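Local coordinates for Wss1p (Saccharomyces cerevisiae FostersO, PDB 5XBN), which is a zinc metalloprotease that acts selectively on DNA-binding proteins and takes part in the repair of toxic DNA-protein cross-links, at residues Glu71-Asp76 with Met91-Cys96; His24-Ile29 with His53-Leu58; Gln30-Leu35 with Asp43-Ile48. All coordinates share one frame; numbering follows the deposited sequence.

In the fold
From the N terminus, the chain first passes through 24-29, to which 53-58 later returns at the junction of helices 41-54 and 56-62; this is contact 2, closing the longer loop. Contact 3 is nested inside it: strand 29-33 and its continuation (30-35) fold back against helix 41-54 (43-48). Contact 1 opens only after both have closed, pairing the end of strand 66-72 with strand 89-96 (71-76 with 91-96). Contacts 1 and 3 meet at E71, whose OE1 accepts from the backbone N of L35 and whose N pairs with A33 O. Contacts 1 and 2 do not touch; their nearest atoms are about 8 Å apart.

Contact 1 of 3, residues Glu71-Asp76 with Met91-Cys96; sequences EFYPRD and MLRLRC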
loop_
_atom_site.group_PDB
_atom_site.type_symbol
_atom_site.label_atom_id
_atom_site.label_comp_id
_atom_site.label_asym_id
_atom_site.label_seq_id
_atom_site.Cartn_x
_atom_site.Cartn_y
_atom_site.Cartn_z
ATOM N N GLU A 71 -7.345 -0.419 -5.112
ATOM C CA GLU A 71 -7.284 -1.872 -5.247
ATOM C C GLU A 71 -7.280 -2.277 -6.718
ATOM O O GLU A 71 -7.970 -1.655 -7.526
ATOM C CB GLU A 71 -8.483 -2.519 -4.564
ATOM C CG GLU A 71 -8.543 -4.026 -4.757
ATOM C CD GLU A 71 -9.794 -4.639 -4.176
ATOM O OE1 GLU A 71 -10.771 -3.901 -3.929
ATOM O OE2 GLU A 71 -9.783 -5.869 -3.971
ATOM N N PHE A 72 -6.523 -3.310 -7.075
ATOM C CA PHE A 72 -6.724 -3.948 -8.378
ATOM C C PHE A 72 -6.610 -5.453 -8.167
ATOM O O PHE A 72 -6.328 -5.897 -7.052
ATOM C CB PHE A 72 -5.777 -3.341 -9.460
ATOM C CG PHE A 72 -4.313 -3.746 -9.382
ATOM C CD1 PHE A 72 -3.516 -3.745 -10.529
ATOM C CD2 PHE A 72 -3.746 -4.169 -8.198
ATOM C CE1 PHE A 72 -2.159 -4.090 -10.464
ATOM C CE2 PHE A 72 -2.410 -4.544 -8.134
ATOM C CZ PHE A 72 -1.618 -4.496 -9.261
ATOM N N TYR A 73 -6.950 -6.226 -9.190
ATOM C CA TYR A 73 -7.001 -7.678 -9.073
ATOM C C TYR A 73 -6.662 -8.265 -10.436
ATOM O O TYR A 73 -7.537 -8.777 -11.131
ATOM C CB TYR A 73 -8.392 -8.133 -8.600
ATOM C CG TYR A 73 -8.459 -9.574 -8.163
ATOM C CD1 TYR A 73 -7.850 -9.994 -6.992
ATOM C CD2 TYR A 73 -9.149 -10.513 -8.924
ATOM C CE1 TYR A 73 -7.906 -11.322 -6.593
ATOM C CE2 TYR A 73 -9.211 -11.844 -8.531
ATOM C CZ TYR A 73 -8.588 -12.239 -7.367
ATOM O OH TYR A 73 -8.651 -13.559 -6.973
ATOM N N PRO A 74 -5.390 -8.155 -10.845
ATOM C CA PRO A 74 -5.029 -8.484 -12.227
ATOM C C PRO A 74 -5.067 -9.985 -12.497
ATOM O O PRO A 74 -4.873 -10.779 -11.576
ATOM C CB PRO A 74 -3.603 -7.937 -12.360
ATOM C CG PRO A 74 -3.076 -7.905 -10.979
ATOM C CD PRO A 74 -4.244 -7.627 -10.081
ATOM N N ARG A 75 -5.329 -10.357 -13.748
ATOM C CA ARG A 75 -5.317 -11.764 -14.149
ATOM C C ARG A 75 -3.943 -12.364 -13.902
ATOM O O ARG A 75 -3.821 -13.516 -13.487
ATOM C CB ARG A 75 -5.707 -11.908 -15.620
ATOM C CG ARG A 75 -7.199 -11.940 -15.856
ATOM C CD ARG A 75 -7.807 -13.193 -15.255
ATOM N NE ARG A 75 -7.477 -14.388 -16.031
ATOM C CZ ARG A 75 -7.863 -15.617 -15.703
ATOM N NH1 ARG A 75 -8.585 -15.814 -14.605
ATOM N NH2 ARG A 75 -7.525 -16.649 -16.463
ATOM N N ASP A 76 -2.915 -11.561 -14.159
ATOM C CA ASP A 76 -1.533 -11.930 -13.876
ATOM C C ASP A 76 -1.368 -12.121 -12.371
ATOM O O ASP A 76 -1.324 -11.144 -11.623
ATOM C CB ASP A 76 -0.582 -10.847 -14.404
ATOM C CG ASP A 76 0.882 -11.180 -14.179
ATOM O OD1 ASP A 76 1.179 -12.166 -13.469
ATOM O OD2 ASP A 76 1.743 -10.441 -14.708
HETATM N N MSE A 91 -1.418 1.018 -7.061
HETATM C CA MSE A 91 -2.410 -0.052 -7.047
HETATM C C MSE A 91 -1.929 -1.183 -6.152
HETATM O O MSE A 91 -0.758 -1.546 -6.178
HETATM C CB MSE A 91 -2.691 -0.545 -8.476
HETATM C CG MSE A 91 -3.298 0.555 -9.322
HETATM SE SE MSE A 91 -3.609 0.257 -11.240
HETATM C CE MSE A 91 -1.789 0.361 -11.839
ATOM N N LEU A 92 -2.834 -1.714 -5.337
ATOM C CA LEU A 92 -2.524 -2.829 -4.447
ATOM C C LEU A 92 -3.497 -3.968 -4.660
ATOM O O LEU A 92 -4.699 -3.748 -4.682
ATOM C CB LEU A 92 -2.605 -2.402 -2.977
ATOM C CG LEU A 92 -1.649 -1.356 -2.391
ATOM C CD1 LEU A 92 -2.015 -1.118 -0.914
ATOM C CD2 LEU A 92 -0.219 -1.825 -2.537
ATOM N N ARG A 93 -2.979 -5.183 -4.784
ATOM C CA ARG A 93 -3.813 -6.378 -4.704
ATOM C C ARG A 93 -4.165 -6.624 -3.246
ATOM O O ARG A 93 -3.270 -6.720 -2.408
ATOM C CB ARG A 93 -3.096 -7.595 -5.286
ATOM C CG ARG A 93 -3.949 -8.865 -5.221
ATOM C CD ARG A 93 -3.120 -10.099 -5.570
ATOM N NE ARG A 93 -2.752 -10.169 -6.985
ATOM C CZ ARG A 93 -3.533 -10.658 -7.941
ATOM N NH1 ARG A 93 -4.744 -11.115 -7.645
ATOM N NH2 ARG A 93 -3.106 -10.696 -9.193
ATOM N N LEU A 94 -5.460 -6.704 -2.944
ATOM C CA LEU A 94 -5.928 -6.932 -1.576
ATOM C C LEU A 94 -6.393 -8.367 -1.357
ATOM O O LEU A 94 -6.498 -8.828 -0.226
ATOM C CB LEU A 94 -7.090 -5.995 -1.237
ATOM C CG LEU A 94 -6.861 -4.489 -1.312
ATOM C CD1 LEU A 94 -8.131 -3.776 -0.889
ATOM C CD2 LEU A 94 -5.687 -4.059 -0.442
ATOM N N ARG A 95 -6.676 -9.060 -2.452
ATOM C CA ARG A 95 -7.336 -10.362 -2.393
ATOM C C ARG A 95 -6.468 -11.492 -2.933
ATOM O O ARG A 95 -5.691 -11.288 -3.860
ATOM C CB ARG A 95 -8.646 -10.298 -3.177
ATOM C CG ARG A 95 -9.644 -9.306 -2.625
ATOM C CD ARG A 95 -10.726 -9.016 -3.643
ATOM N NE ARG A 95 -11.593 -7.939 -3.194
ATOM C CZ ARG A 95 -12.672 -8.122 -2.441
ATOM N NH1 ARG A 95 -13.017 -9.352 -2.066
ATOM N NH2 ARG A 95 -13.402 -7.080 -2.066
ATOM N N CYS A 96 -6.619 -12.689 -2.366
ATOM C CA CYS A 96 -5.902 -13.869 -2.862
ATOM C C CYS A 96 -6.197 -14.134 -4.337
ATOM O O CYS A 96 -7.351 -14.081 -4.774
ATOM C CB CYS A 96 -6.258 -15.106 -2.026
ATOM S SG CYS A 96 -5.282 -15.276 -0.515
HETATM O O HOH W 1 -7.533 -7.157 -4.819
HETATM O O HOH W 2 -13.320 -4.645 -3.173
HETATM O O HOH W 3 -5.847 -12.789 -9.630
#
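E71 and L92 form a parallel beta bridge, their CA atoms 4.9 Å apart, where strand 66-72 runs beside strand 89-96 in the mixed sheet; beyond it the chains diverge. L92 bonds the residues before and after E71: its O accepts from F72 N, and its backbone also bonds V70. Farther on, a water donates to E71 OE2 and F72 O and accepts from L94 N, standing in for direct backbone pairing. The extended E71 chain (CG anti to the backbone N, chi1 176°) passes L94 and presents OE2, through its syn lone pair, to R95 NE at 2.9 Å. Carboxylate and guanidinium planes of this salt bridge are 14° apart, and a second water joins E71 OE1 to R95 NH2. The F72 ring is sandwiched: CB of M91, deposited as selenomethionine, lies 3.6 Å above one face and P74 CD 3.8 Å above the other, both over the centre. Chi3 (-71°) turns R93 NE, which bonds L79 O; farther out, NH2 donates to P74 O at 3.0 Å, and P74 CD lies over one guanidinium face, offset toward its rim. Y73 reaches past R95 CB, and its OH donates to C96 O at 2.6 Å. A phenylalanine in place of Y73 would probably leave C96 O without this hydroxyl donor and the ring end freer to shift. R95 NH1 is held by P39 O and E100 O, A44 of helix 41-54 packs on E71, L94 and R95, and L92 rests on I109, T112 and M113 of helix 106-118, which carries E116, the probable active-site glutamate.

Contact 2 of 3, residues His24-Ile29 with His53-Leu58; sequences HKNPHI and HKVSYL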
loop_
_atom_site.group_PDB
_atom_site.type_symbol
_atom_site.label_atom_id
_atom_site.label_comp_id
_atom_site.label_asym_id
_atom_site.label_seq_id
_atom_site.Cartn_x
_atom_site.Cartn_y
_atom_site.Cartn_z
ATOM N N HIS A 24 -8.407 6.999 10.585
ATOM C CA HIS A 24 -8.017 8.399 10.412
ATOM C C HIS A 24 -7.436 8.599 9.014
ATOM O O HIS A 24 -6.669 7.770 8.526
ATOM C CB HIS A 24 -6.991 8.832 11.468
ATOM C CG HIS A 24 -7.571 9.101 12.827
ATOM N ND1 HIS A 24 -7.560 8.167 13.842
ATOM C CD2 HIS A 24 -8.130 10.217 13.353
ATOM C CE1 HIS A 24 -8.121 8.686 14.924
ATOM N NE2 HIS A 24 -8.479 9.926 14.653
ATOM N N LYS A 25 -7.806 9.695 8.360
ATOM C CA LYS A 25 -7.297 9.969 7.025
ATOM C C LYS A 25 -5.804 10.271 7.044
ATOM O O LYS A 25 -5.288 10.898 7.967
ATOM C CB LYS A 25 -8.061 11.137 6.394
ATOM C CG LYS A 25 -9.549 10.892 6.275
ATOM C CD LYS A 25 -10.260 12.083 5.652
ATOM C CE LYS A 25 -11.764 11.935 5.751
ATOM N NZ LYS A 25 -12.457 13.035 5.018
ATOM N N ASN A 26 -5.114 9.783 6.022
ATOM C CA ASN A 26 -3.708 10.078 5.787
ATOM C C ASN A 26 -3.626 11.334 4.922
ATOM O O ASN A 26 -4.087 11.325 3.790
ATOM C CB ASN A 26 -3.049 8.865 5.112
ATOM C CG ASN A 26 -1.569 9.067 4.784
ATOM O OD1 ASN A 26 -1.047 10.183 4.763
ATOM N ND2 ASN A 26 -0.895 7.957 4.499
ATOM N N PRO A 27 -3.061 12.424 5.465
ATOM C CA PRO A 27 -2.936 13.720 4.780
ATOM C C PRO A 27 -2.156 13.630 3.466
ATOM O O PRO A 27 -2.255 14.507 2.602
ATOM C CB PRO A 27 -2.162 14.580 5.792
ATOM C CG PRO A 27 -2.353 13.907 7.105
ATOM C CD PRO A 27 -2.458 12.448 6.809
ATOM N N HIS A 28 -1.381 12.567 3.317
ATOM C CA HIS A 28 -0.461 12.438 2.196
ATOM C C HIS A 28 -0.975 11.546 1.085
ATOM O O HIS A 28 -0.283 11.342 0.094
ATOM C CB HIS A 28 0.879 11.925 2.711
ATOM C CG HIS A 28 1.326 12.629 3.952
ATOM N ND1 HIS A 28 1.699 13.956 3.955
ATOM C CD2 HIS A 28 1.388 12.215 5.242
ATOM C CE1 HIS A 28 2.008 14.320 5.188
ATOM N NE2 HIS A 28 1.825 13.284 5.988
ATOM N N ILE A 29 -2.174 11.002 1.269
ATOM C CA ILE A 29 -2.855 10.269 0.208
ATOM C C ILE A 29 -4.188 10.946 -0.073
ATOM O O ILE A 29 -5.022 11.074 0.817
ATOM C CB ILE A 29 -3.100 8.810 0.594
ATOM C CG1 ILE A 29 -1.768 8.138 0.943
ATOM C CG2 ILE A 29 -3.856 8.092 -0.533
ATOM C CD1 ILE A 29 -1.889 6.716 1.500
ATOM N N HIS A 53 -3.761 4.684 6.713
ATOM C CA HIS A 53 -3.553 5.249 8.036
ATOM C C HIS A 53 -2.224 4.798 8.616
ATOM O O HIS A 53 -1.446 5.605 9.132
ATOM C CB HIS A 53 -4.701 4.842 8.968
ATOM C CG HIS A 53 -4.488 5.230 10.394
ATOM N ND1 HIS A 53 -4.242 6.528 10.781
ATOM C CD2 HIS A 53 -4.481 4.491 11.529
ATOM C CE1 HIS A 53 -4.098 6.577 12.093
ATOM N NE2 HIS A 53 -4.235 5.353 12.570
ATOM N N LYS A 54 -1.956 3.504 8.517
ATOM C CA LYS A 54 -0.789 2.954 9.192
ATOM C C LYS A 54 0.517 3.494 8.603
ATOM O O LYS A 54 1.494 3.623 9.338
ATOM C CB LYS A 54 -0.798 1.436 9.139
ATOM C CG LYS A 54 -1.764 0.816 10.155
ATOM C CD LYS A 54 -1.742 -0.698 10.080
ATOM C CE LYS A 54 -1.012 -1.288 11.285
ATOM N NZ LYS A 54 -0.812 -2.752 11.137
ATOM N N VAL A 55 0.540 3.811 7.306
ATOM C CA VAL A 55 1.777 4.358 6.706
ATOM C C VAL A 55 1.888 5.872 6.730
ATOM O O VAL A 55 2.801 6.434 6.133
ATOM C CB VAL A 55 1.968 3.953 5.222
ATOM C CG1 VAL A 55 2.191 2.505 5.121
ATOM C CG2 VAL A 55 0.809 4.418 4.333
ATOM N N SER A 56 0.976 6.537 7.425
ATOM C CA SER A 56 0.928 7.997 7.364
ATOM C C SER A 56 2.193 8.649 7.927
ATOM O O SER A 56 2.754 9.604 7.356
ATOM C CB SER A 56 -0.316 8.506 8.108
ATOM O OG SER A 56 -0.288 8.134 9.476
ATOM N N TYR A 57 2.666 8.119 9.044
ATOM C CA TYR A 57 3.815 8.716 9.712
ATOM C C TYR A 57 5.078 8.554 8.866
ATOM O O TYR A 57 5.882 9.484 8.742
ATOM C CB TYR A 57 4.001 8.067 11.088
ATOM C CG TYR A 57 4.901 8.838 12.031
ATOM C CD1 TYR A 57 6.274 8.626 12.037
ATOM C CD2 TYR A 57 4.374 9.763 12.927
ATOM C CE1 TYR A 57 7.105 9.315 12.911
ATOM C CE2 TYR A 57 5.202 10.457 13.812
ATOM C CZ TYR A 57 6.565 10.227 13.791
ATOM O OH TYR A 57 7.405 10.900 14.657
ATOM N N LEU A 58 5.239 7.363 8.293
ATOM C CA LEU A 58 6.395 7.044 7.452
ATOM C C LEU A 58 6.400 7.944 6.219
ATOM O O LEU A 58 7.435 8.475 5.821
ATOM C CB LEU A 58 6.368 5.563 7.045
ATOM C CG LEU A 58 7.548 5.020 6.223
ATOM C CD1 LEU A 58 8.807 4.961 7.059
ATOM C CD2 LEU A 58 7.227 3.656 5.657
HETATM O O HOH W 4 -3.441 8.846 9.338
#
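N26 and S56 meet where an Asx turn in the loop before strand 29-33 lies against the junction of helices 41-54 and 56-62. In the turn, N26 OD1 accepts from H28 N at 2.8 Å, the donor standing above the carbonyl plane, and I29 N returns to N26 O across a type I turn from N26 to I29. The whole amide lies against S56, with N26 ND2 3.4 Å from S56 CA and N26 CG 3.6 Å from S56 CB; chi1 (179°) puts CG anti to the backbone N. ND2 also bonds A52 O, near the end of helix 41-54, so both ends of the amide have hydrogen-bond partners and its rotation is fixed. V55 CG2 approaches the same nitrogen, and H28 CD2 comes within 3.6 Å of S56 O. The H28 ring has P27 CB over one face, and its ND1 pairs with K65 NZ. This is the compact part, and N26 is buried.

The other side is looser. H24 is exposed, and the H24 and H53 side chains run alongside with a common direction; CB of H24 is 3.7 Å from H53 ND1, and the rings form an oblique pair, centroids 5.7 Å apart and planes at 37°. No direct hydrogen bond crosses the segments here. Instead a water at the edge of the H53 ring, in its plane, is bonded to ND1 and weakly to K25 O. V55 separates the two helices and occupies the N-cap position of the second. Three residues after H53, across the break at V55, S56 N and S56 OG both donate to H53 O, the hydroxyl at 2.8 Å and in the carbonyl plane.

Contact 3 of 3, residues Gln30-Leu35 with Asp43-Ile48; sequences QKVAVL and DALNLI
Between V32 and V34 on the strand side and A44, L45 and I48 on the helix side, the flat groups are peptide units alone, since no ring or planar side chain takes part: V34 CG1 sits 3.7 Å from A44 O, and I48 CD1 lies 3.9 Å from A33 O. The rest is aliphatic branch against aliphatic branch. V34 CG1 also meets I48 CG2 at 3.7 Å, while its CG2 approaches L45 CB, the two side chains crossing at about a right angle. V32 and I48 pass with reversed directions, V32 CB being 4.0 Å from I48 CG2. Chi1 (-174°) sets L45 CG anti to the backbone N, and chi2 (59°) then brings CD1 to 4.1 Å from V32 CG2. No hydrogen bond crosses between the segments; the evidence for packing is these distances and an axis separation of 8.7 Å, with the strand and helix directions 144° apart. V34 also touches E71 and I48 touches L69, both of strand 66-72. Strand 29-33, helices 41-54 and 56-62, and the adjacent parallel strand 66-72 together make a beta-alpha-beta crossover, with helix 41-54 packed on the sheet.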
loop_
_atom_site.group_PDB
_atom_site.type_symbol
_atom_site.label_atom_id
_atom_site.label_comp_id
_atom_site.label_asym_id
_atom_site.label_seq_id
_atom_site.Cartn_x
_atom_site.Cartn_y
_atom_site.Cartn_z
ATOM N N GLN A 30 -4.409 11.389 -1.299
ATOM C CA GLN A 30 -5.598 12.202 -1.544
ATOM C C GLN A 30 -6.889 11.373 -1.613
ATOM O O GLN A 30 -7.950 11.825 -1.185
ATOM C CB GLN A 30 -5.422 13.010 -2.827
ATOM C CG GLN A 30 -4.348 14.056 -2.742
ATOM C CD GLN A 30 -4.187 14.816 -4.048
ATOM O OE1 GLN A 30 -5.158 15.318 -4.610
ATOM N NE2 GLN A 30 -2.956 14.881 -4.547
ATOM N N LYS A 31 -6.814 10.161 -2.142
ATOM C CA LYS A 31 -8.027 9.385 -2.388
ATOM C C LYS A 31 -7.719 7.905 -2.335
ATOM O O LYS A 31 -6.685 7.481 -2.851
ATOM C CB LYS A 31 -8.607 9.746 -3.761
ATOM C CG LYS A 31 -9.892 9.030 -4.138
ATOM C CD LYS A 31 -11.083 9.656 -3.460
ATOM C CE LYS A 31 -12.389 9.295 -4.160
ATOM N NZ LYS A 31 -12.675 7.836 -4.133
ATOM N N VAL A 32 -8.604 7.121 -1.716
ATOM C CA VAL A 32 -8.510 5.667 -1.835
ATOM C C VAL A 32 -9.757 5.134 -2.540
ATOM O O VAL A 32 -10.826 5.749 -2.503
ATOM C CB VAL A 32 -8.338 4.969 -0.468
ATOM C CG1 VAL A 32 -7.146 5.548 0.261
ATOM C CG2 VAL A 32 -9.582 5.116 0.371
ATOM N N ALA A 33 -9.618 4.005 -3.212
ATOM C CA ALA A 33 -10.784 3.366 -3.832
ATOM C C ALA A 33 -10.609 1.861 -3.823
ATOM O O ALA A 33 -9.485 1.372 -3.793
ATOM C CB ALA A 33 -10.977 3.873 -5.251
ATOM N N VAL A 34 -11.715 1.120 -3.842
ATOM C CA VAL A 34 -11.612 -0.331 -3.969
ATOM C C VAL A 34 -12.532 -0.817 -5.083
ATOM O O VAL A 34 -13.363 -0.058 -5.577
ATOM C CB VAL A 34 -11.947 -1.063 -2.649
ATOM C CG1 VAL A 34 -10.969 -0.645 -1.550
ATOM C CG2 VAL A 34 -13.381 -0.812 -2.225
ATOM N N LEU A 35 -12.365 -2.076 -5.470
ATOM C CA LEU A 35 -13.165 -2.678 -6.533
ATOM C C LEU A 35 -14.590 -2.906 -6.057
ATOM O O LEU A 35 -14.833 -3.713 -5.169
ATOM C CB LEU A 35 -12.534 -3.991 -6.997
ATOM C CG LEU A 35 -11.181 -3.827 -7.696
ATOM C CD1 LEU A 35 -10.502 -5.178 -7.853
ATOM C CD2 LEU A 35 -11.349 -3.161 -9.051
ATOM N N ASP A 43 -15.420 -4.401 3.609
ATOM C CA ASP A 43 -14.217 -4.895 4.276
ATOM C C ASP A 43 -12.974 -4.411 3.559
ATOM O O ASP A 43 -12.005 -3.998 4.198
ATOM C CB ASP A 43 -14.196 -6.422 4.334
ATOM C CG ASP A 43 -15.116 -6.978 5.398
ATOM O OD1 ASP A 43 -15.639 -6.177 6.192
ATOM O OD2 ASP A 43 -15.298 -8.217 5.444
ATOM N N ALA A 44 -13.016 -4.464 2.230
ATOM C CA ALA A 44 -11.862 -4.098 1.414
ATOM C C ALA A 44 -11.537 -2.625 1.599
ATOM O O ALA A 44 -10.361 -2.243 1.677
ATOM C CB ALA A 44 -12.116 -4.414 -0.068
ATOM N N LEU A 45 -12.572 -1.791 1.655
ATOM C CA LEU A 45 -12.365 -0.360 1.837
ATOM C C LEU A 45 -11.768 -0.042 3.211
ATOM O O LEU A 45 -10.870 0.804 3.331
ATOM C CB LEU A 45 -13.683 0.401 1.639
ATOM C CG LEU A 45 -13.572 1.923 1.660
ATOM C CD1 LEU A 45 -12.630 2.408 0.556
ATOM C CD2 LEU A 45 -14.944 2.589 1.544
ATOM N N ASN A 46 -12.255 -0.719 4.247
ATOM C CA ASN A 46 -11.687 -0.523 5.576
ATOM C C ASN A 46 -10.216 -0.916 5.580
ATOM O O ASN A 46 -9.386 -0.243 6.192
ATOM C CB ASN A 46 -12.454 -1.329 6.637
ATOM C CG ASN A 46 -11.791 -1.274 8.008
ATOM O OD1 ASN A 46 -11.062 -2.194 8.398
ATOM N ND2 ASN A 46 -12.037 -0.192 8.746
ATOM N N LEU A 47 -9.902 -1.990 4.863
ATOM C CA LEU A 47 -8.549 -2.525 4.807
ATOM C C LEU A 47 -7.584 -1.543 4.144
ATOM O O LEU A 47 -6.526 -1.252 4.691
ATOM C CB LEU A 47 -8.549 -3.862 4.072
ATOM C CG LEU A 47 -7.234 -4.616 3.898
ATOM C CD1 LEU A 47 -6.525 -4.798 5.234
ATOM C CD2 LEU A 47 -7.520 -5.961 3.256
ATOM N N ILE A 48 -7.950 -1.004 2.982
ATOM C CA ILE A 48 -7.023 -0.105 2.292
ATOM C C ILE A 48 -6.913 1.226 3.050
ATOM O O ILE A 48 -5.862 1.866 3.046
ATOM C CB ILE A 48 -7.441 0.126 0.805
ATOM C CG1 ILE A 48 -6.220 0.569 -0.029
ATOM C CG2 ILE A 48 -8.570 1.126 0.696
ATOM C CD1 ILE A 48 -6.452 0.500 -1.541
#